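Local atomic coordinates of aminotransferase (PDB entry 3JTX), a protein that probably transfers amino groups between amino acids and keto acids, using covalently bound pyridoxal phosphate as cofactor. Residues A[91-96]-A[232-237]; A[73-78]-A[254-259]. One frame throughout, in Å; residues are numbered along the deposited sequence. Where two conformers were deposited one is given.

Contact 1 (A[91-96]-A[232-237]); sequences DNEILP and RSRQKL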
loop_
_atom_site.group_PDB
_atom_site.type_symbol
_atom_site.label_atom_id
_atom_site.label_comp_id
_atom_site.label_asym_id
_atom_site.label_seq_id
_atom_site.Cartn_x
_atom_site.Cartn_y
_atom_site.Cartn_z
ATOM N N ASP A 91 13.175 10.002 -15.095
ATOM C CA ASP A 91 14.249 9.504 -14.209
ATOM C C ASP A 91 14.185 10.020 -12.769
ATOM O O ASP A 91 14.756 9.377 -11.883
ATOM C CB ASP A 91 15.640 9.907 -14.743
ATOM C CG ASP A 91 15.998 9.253 -16.072
ATOM O OD1 ASP A 91 15.531 8.132 -16.364
ATOM O OD2 ASP A 91 16.796 9.861 -16.819
ATOM N N ASN A 92 13.559 11.177 -12.509
ATOM C CA ASN A 92 13.582 11.679 -11.136
ATOM C C ASN A 92 12.375 12.492 -10.670
ATOM O O ASN A 92 12.298 12.809 -9.493
ATOM C CB ASN A 92 14.897 12.416 -10.833
ATOM C CG ASN A 92 15.100 13.656 -11.682
ATOM O OD1 ASN A 92 14.187 14.140 -12.337
ATOM N ND2 ASN A 92 16.316 14.184 -11.656
ATOM N N GLU A 93 11.404 12.751 -11.552
ATOM C CA GLU A 93 10.225 13.563 -11.198
ATOM C C GLU A 93 8.901 12.817 -11.175
ATOM O O GLU A 93 7.849 13.437 -11.012
ATOM C CB GLU A 93 10.107 14.761 -12.141
ATOM C CG GLU A 93 11.192 15.805 -11.934
ATOM C CD GLU A 93 11.006 17.048 -12.781
ATOM O OE1 GLU A 93 10.906 16.920 -14.020
ATOM O OE2 GLU A 93 10.972 18.160 -12.195
ATOM N N ILE A 94 8.948 11.496 -11.326
ATOM C CA ILE A 94 7.752 10.665 -11.383
ATOM C C ILE A 94 7.924 9.382 -10.560
ATOM O O ILE A 94 8.906 8.670 -10.718
ATOM C CB ILE A 94 7.438 10.261 -12.841
ATOM C CG1 ILE A 94 7.294 11.507 -13.714
ATOM C CG2 ILE A 94 6.179 9.364 -12.901
ATOM C CD1 ILE A 94 6.888 11.254 -15.155
ATOM N N LEU A 95 6.973 9.082 -9.678
ATOM C CA LEU A 95 6.901 7.739 -9.048
ATOM C C LEU A 95 5.538 7.123 -9.310
ATOM O O LEU A 95 4.510 7.784 -9.137
ATOM C CB LEU A 95 7.119 7.789 -7.525
ATOM C CG LEU A 95 8.507 8.168 -7.004
ATOM C CD1 LEU A 95 8.511 8.241 -5.435
ATOM C CD2 LEU A 95 9.586 7.185 -7.563
ATOM N N PRO A 96 5.512 5.842 -9.708
ATOM C CA PRO A 96 4.201 5.190 -9.718
ATOM C C PRO A 96 3.665 4.932 -8.306
ATOM O O PRO A 96 4.442 4.693 -7.357
ATOM C CB PRO A 96 4.473 3.871 -10.446
ATOM C CG PRO A 96 5.925 3.610 -10.249
ATOM C CD PRO A 96 6.616 4.910 -9.997
ATOM N N ARG A 232 7.308 29.404 -13.004
ATOM C CA ARG A 232 7.677 28.945 -11.667
ATOM C C ARG A 232 8.229 27.532 -11.742
ATOM O O ARG A 232 7.757 26.739 -12.544
ATOM C CB ARG A 232 6.414 28.957 -10.793
ATOM C CG ARG A 232 6.622 28.582 -9.341
ATOM C CD ARG A 232 5.312 28.662 -8.547
ATOM N NE ARG A 232 5.560 28.448 -7.124
ATOM C CZ ARG A 232 5.904 29.408 -6.263
ATOM N NH1 ARG A 232 6.011 30.679 -6.662
ATOM N NH2 ARG A 232 6.135 29.094 -4.992
ATOM N N SER A 233 9.227 27.219 -10.918
ATOM C CA SER A 233 9.783 25.870 -10.846
ATOM C C SER A 233 8.777 24.900 -10.197
ATOM O O SER A 233 7.717 25.298 -9.727
ATOM C CB SER A 233 11.078 25.886 -10.023
ATOM O OG SER A 233 10.802 25.909 -8.626
ATOM N N ARG A 234 9.142 23.633 -10.145
ATOM C CA ARG A 234 8.334 22.615 -9.472
ATOM C C ARG A 234 8.738 22.384 -8.021
ATOM O O ARG A 234 8.356 21.374 -7.446
ATOM C CB ARG A 234 8.461 21.299 -10.215
ATOM C CG ARG A 234 7.718 21.287 -11.479
ATOM C CD ARG A 234 8.115 20.098 -12.330
ATOM N NE ARG A 234 7.678 20.416 -13.663
ATOM C CZ ARG A 234 8.280 20.076 -14.786
ATOM N NH1 ARG A 234 9.378 19.317 -14.814
ATOM N NH2 ARG A 234 7.738 20.500 -15.906
ATOM N N GLN A 235 9.514 23.285 -7.423
ATOM C CA GLN A 235 9.957 23.099 -6.040
ATOM C C GLN A 235 8.742 23.060 -5.108
ATOM O O GLN A 235 7.865 23.939 -5.178
ATOM C CB GLN A 235 10.914 24.220 -5.604
ATOM C CG GLN A 235 11.598 23.949 -4.265
ATOM C CD GLN A 235 12.543 25.052 -3.842
ATOM O OE1 GLN A 235 13.748 24.851 -3.767
ATOM N NE2 GLN A 235 12.000 26.218 -3.559
ATOM N N LYS A 236 8.699 22.050 -4.237
ATOM C CA LYS A 236 7.630 21.866 -3.256
ATOM C C LYS A 236 6.226 21.691 -3.882
ATOM O O LYS A 236 5.219 22.016 -3.245
ATOM C CB LYS A 236 7.640 23.004 -2.237
ATOM C CG LYS A 236 8.899 23.040 -1.345
ATOM C CD LYS A 236 8.759 24.056 -0.219
ATOM C CE LYS A 236 9.957 23.970 0.729
ATOM N NZ LYS A 236 9.945 25.065 1.739
ATOM N N LEU A 237 6.179 21.203 -5.124
ATOM C CA LEU A 237 4.928 20.885 -5.835
ATOM C C LEU A 237 4.890 19.412 -6.171
ATOM O O LEU A 237 5.860 18.879 -6.689
ATOM C CB LEU A 237 4.825 21.637 -7.164
ATOM C CG LEU A 237 4.893 23.154 -7.187
ATOM C CD1 LEU A 237 4.642 23.643 -8.627
ATOM C CD2 LEU A 237 3.867 23.751 -6.215
#

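Contact 2 (A[73-78]-A[254-259]); sequences QACANW and SGFVAG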
loop_
_atom_site.group_PDB
_atom_site.type_symbol
_atom_site.label_atom_id
_atom_site.label_comp_id
_atom_site.label_asym_id
_atom_site.label_seq_id
_atom_site.Cartn_x
_atom_site.Cartn_y
_atom_site.Cartn_z
ATOM N N GLN A 73 8.266 6.524 -18.022
ATOM C CA GLN A 73 8.332 7.204 -19.312
ATOM C C GLN A 73 6.958 7.337 -19.965
ATOM O O GLN A 73 6.669 8.365 -20.607
ATOM C CB GLN A 73 9.346 6.519 -20.255
ATOM C CG GLN A 73 9.628 7.307 -21.516
ATOM C CD GLN A 73 10.217 8.683 -21.229
ATOM O OE1 GLN A 73 11.145 8.809 -20.435
ATOM N NE2 GLN A 73 9.683 9.713 -21.879
ATOM N N ALA A 74 6.105 6.320 -19.800
ATOM C CA ALA A 74 4.719 6.405 -20.279
ATOM C C ALA A 74 3.980 7.554 -19.576
ATOM O O ALA A 74 3.212 8.294 -20.199
ATOM C CB ALA A 74 3.985 5.097 -20.047
ATOM N N CYS A 75 4.220 7.701 -18.278
ATOM C CA CYS A 75 3.646 8.814 -17.532
ATOM C C CYS A 75 4.176 10.154 -18.037
ATOM O O CYS A 75 3.395 11.090 -18.231
ATOM C CB CYS A 75 3.903 8.662 -16.039
ATOM S SG CYS A 75 3.114 7.206 -15.351
ATOM N N ALA A 76 5.488 10.239 -18.240
ATOM C CA ALA A 76 6.137 11.455 -18.778
ATOM C C ALA A 76 5.592 11.815 -20.161
ATOM O O ALA A 76 5.310 12.988 -20.450
ATOM C CB ALA A 76 7.639 11.278 -18.829
ATOM N N ASN A 77 5.448 10.803 -21.018
ATOM C CA ASN A 77 4.901 10.997 -22.354
ATOM C C ASN A 77 3.451 11.476 -22.317
ATOM O O ASN A 77 3.081 12.382 -23.061
ATOM C CB ASN A 77 4.986 9.714 -23.174
ATOM C CG ASN A 77 6.416 9.324 -23.522
ATOM O OD1 ASN A 77 7.332 10.141 -23.449
ATOM N ND2 ASN A 77 6.610 8.058 -23.888
ATOM N N TRP A 78 2.639 10.865 -21.455
ATOM C CA TRP A 78 1.256 11.294 -21.254
ATOM C C TRP A 78 1.151 12.763 -20.812
ATOM O O TRP A 78 0.344 13.525 -21.358
ATOM C CB TRP A 78 0.529 10.412 -20.230
ATOM C CG TRP A 78 -0.877 10.873 -20.019
ATOM C CD1 TRP A 78 -1.949 10.658 -20.847
ATOM C CD2 TRP A 78 -1.364 11.671 -18.934
ATOM N NE1 TRP A 78 -3.066 11.260 -20.335
ATOM C CE2 TRP A 78 -2.737 11.889 -19.162
ATOM C CE3 TRP A 78 -0.773 12.211 -17.794
ATOM C CZ2 TRP A 78 -3.534 12.638 -18.286
ATOM C CZ3 TRP A 78 -1.565 12.943 -16.914
ATOM C CH2 TRP A 78 -2.930 13.150 -17.169
ATOM N N SER A 254 -3.798 1.963 -9.414
ATOM C CA SER A 254 -2.661 2.495 -10.154
ATOM C C SER A 254 -2.781 3.988 -10.506
ATOM O O SER A 254 -3.783 4.439 -11.078
ATOM C CB SER A 254 -2.474 1.678 -11.428
ATOM O OG SER A 254 -1.422 2.180 -12.232
ATOM N N GLY A 255 -1.732 4.739 -10.165
ATOM C CA GLY A 255 -1.587 6.108 -10.594
ATOM C C GLY A 255 -0.123 6.498 -10.557
ATOM O O GLY A 255 0.771 5.639 -10.638
ATOM N N PHE A 256 0.127 7.792 -10.433
ATOM C CA PHE A 256 1.482 8.279 -10.225
ATOM C C PHE A 256 1.471 9.601 -9.490
ATOM O O PHE A 256 0.442 10.261 -9.428
ATOM C CB PHE A 256 2.275 8.374 -11.541
ATOM C CG PHE A 256 1.796 9.434 -12.507
ATOM C CD1 PHE A 256 2.228 10.746 -12.405
ATOM C CD2 PHE A 256 0.936 9.102 -13.548
ATOM C CE1 PHE A 256 1.811 11.713 -13.329
ATOM C CE2 PHE A 256 0.521 10.054 -14.478
ATOM C CZ PHE A 256 0.960 11.360 -14.369
ATOM N N VAL A 257 2.620 9.934 -8.908
ATOM C CA VAL A 257 2.885 11.231 -8.305
ATOM C C VAL A 257 4.038 11.845 -9.110
ATOM O O VAL A 257 4.930 11.132 -9.575
ATOM C CB VAL A 257 3.218 11.112 -6.812
ATOM C CG1 VAL A 257 4.470 10.240 -6.576
ATOM C CG2 VAL A 257 3.400 12.492 -6.188
ATOM N N ALA A 258 3.991 13.150 -9.334
ATOM C CA ALA A 258 5.016 13.827 -10.140
ATOM C C ALA A 258 5.294 15.233 -9.632
ATOM O O ALA A 258 4.398 15.910 -9.128
ATOM C CB ALA A 258 4.595 13.880 -11.603
ATOM N N GLY A 259 6.534 15.678 -9.782
ATOM C CA GLY A 259 6.932 16.998 -9.319
ATOM C C GLY A 259 8.325 16.978 -8.720
ATOM O O GLY A 259 9.205 16.260 -9.210
#

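Contact 1 (A[91-96]-A[232-237])
E93 and R234 have the nearest CA atoms of 91-96 and 232-237, yet these are 9.4 Å apart. E93 leads into the strand that begins at I94. R234 opens a type II beta turn that runs to L237. The turn is closed by a bond from L237 N to R234 O (3.2 Å). Overlapping its start, S233 OG accepts from Q235 N in an ST turn (3.2 Å).

Two long side chains bridge the gap, meeting at about a right angle. E93 puts CG anti to its carbonyl carbon (chi1 -70°), and its chain then runs straight out to the carboxylate. R234 reaches back with an extended chain. Its NH1 faces both carboxylate oxygens. The salt bridge joins NH1 of R234 to OE1 of E93 at 3.0 Å. A weak but nearly straight hydrogen bond joins the same NH1 to OE2 of E93 at 3.3 Å. The carboxylate meets the edge of the guanidinium, but one nitrogen serves both oxygens and the planes are 51° apart, so this is not the flat pair in which two nitrogens face two oxygens.

Both charged groups have further anchors. E93 OE1 also accepts from D89 N, and R234 NH2 donates to T87 O. This is a surface salt bridge at one end of the strands of the large-domain sheet of a class I and II aminotransferase. It spans the end of strand 255-259, linking the start of the outer strand 94-97 to the turn before strand 237-242.

Contact 2 (A[73-78]-A[254-259])
The helix turn that brings C75 to F256 is held by a bond from N77 N to Q73 O (2.8 Å), with another from W78 N to A74 O (2.9 Å). On the surface side of the same turn, Q73 NE2 donates to N77 OD1 at 2.9 Å. That donor lies above the N77 carbonyl plane.

The contact with 254-259 is apolar and buried. C75 sits over one face of the F256 ring. Its CB is 4.0 Å from the ring centroid and 16° off the normal, a CH-pi contact. The sulfur lies more to the side, in an oblique sulfur-aromatic contact, with SG of C75 3.4 Å from CD2 of F256.

Strand 255-259 runs antiparallel to both its neighbours in the mixed large-domain sheet, as expected of a fold-type I pyridoxal phosphate enzyme. F256 is one of the sheet residues on which helix 69-82 packs.

F256 holds CG between its backbone N and carbonyl carbon (chi1 68°), and the ring stands out from the strand toward the helix. W78 holds CG anti to the backbone N (chi1 179°), which carries the indole to the F256 ring. CZ3 and CE3 of its six-membered ring then meet the edge of the phenyl ring, with CZ3 of W78 3.9 Å from CZ of F256. W290, on helix 280-291, meets F256 edge-to-face and also packs against W78 and C75.

Overall arrangement
Contacts 1 and 2 have centres about 10 Å apart and meet in the sheet. Strands 94-97 and 255-259 are antiparallel neighbours there. Probable hydrogen bonds join L95 O to V257 N and E93 O to G259 N, each at 2.9 Å. E93 therefore serves the sheet with its backbone and contact 1 with its side chain. I94 faces helix 69-82 and touches C75 and A76, so the helix of contact 2 packs on both strands. Contact 1 lies at the surface and contact 2 is buried. The cofactor is carried by K245, which follows strand 237-242 in the chain; that strand starts at L237 of contact 1 and borders F256 of contact 2.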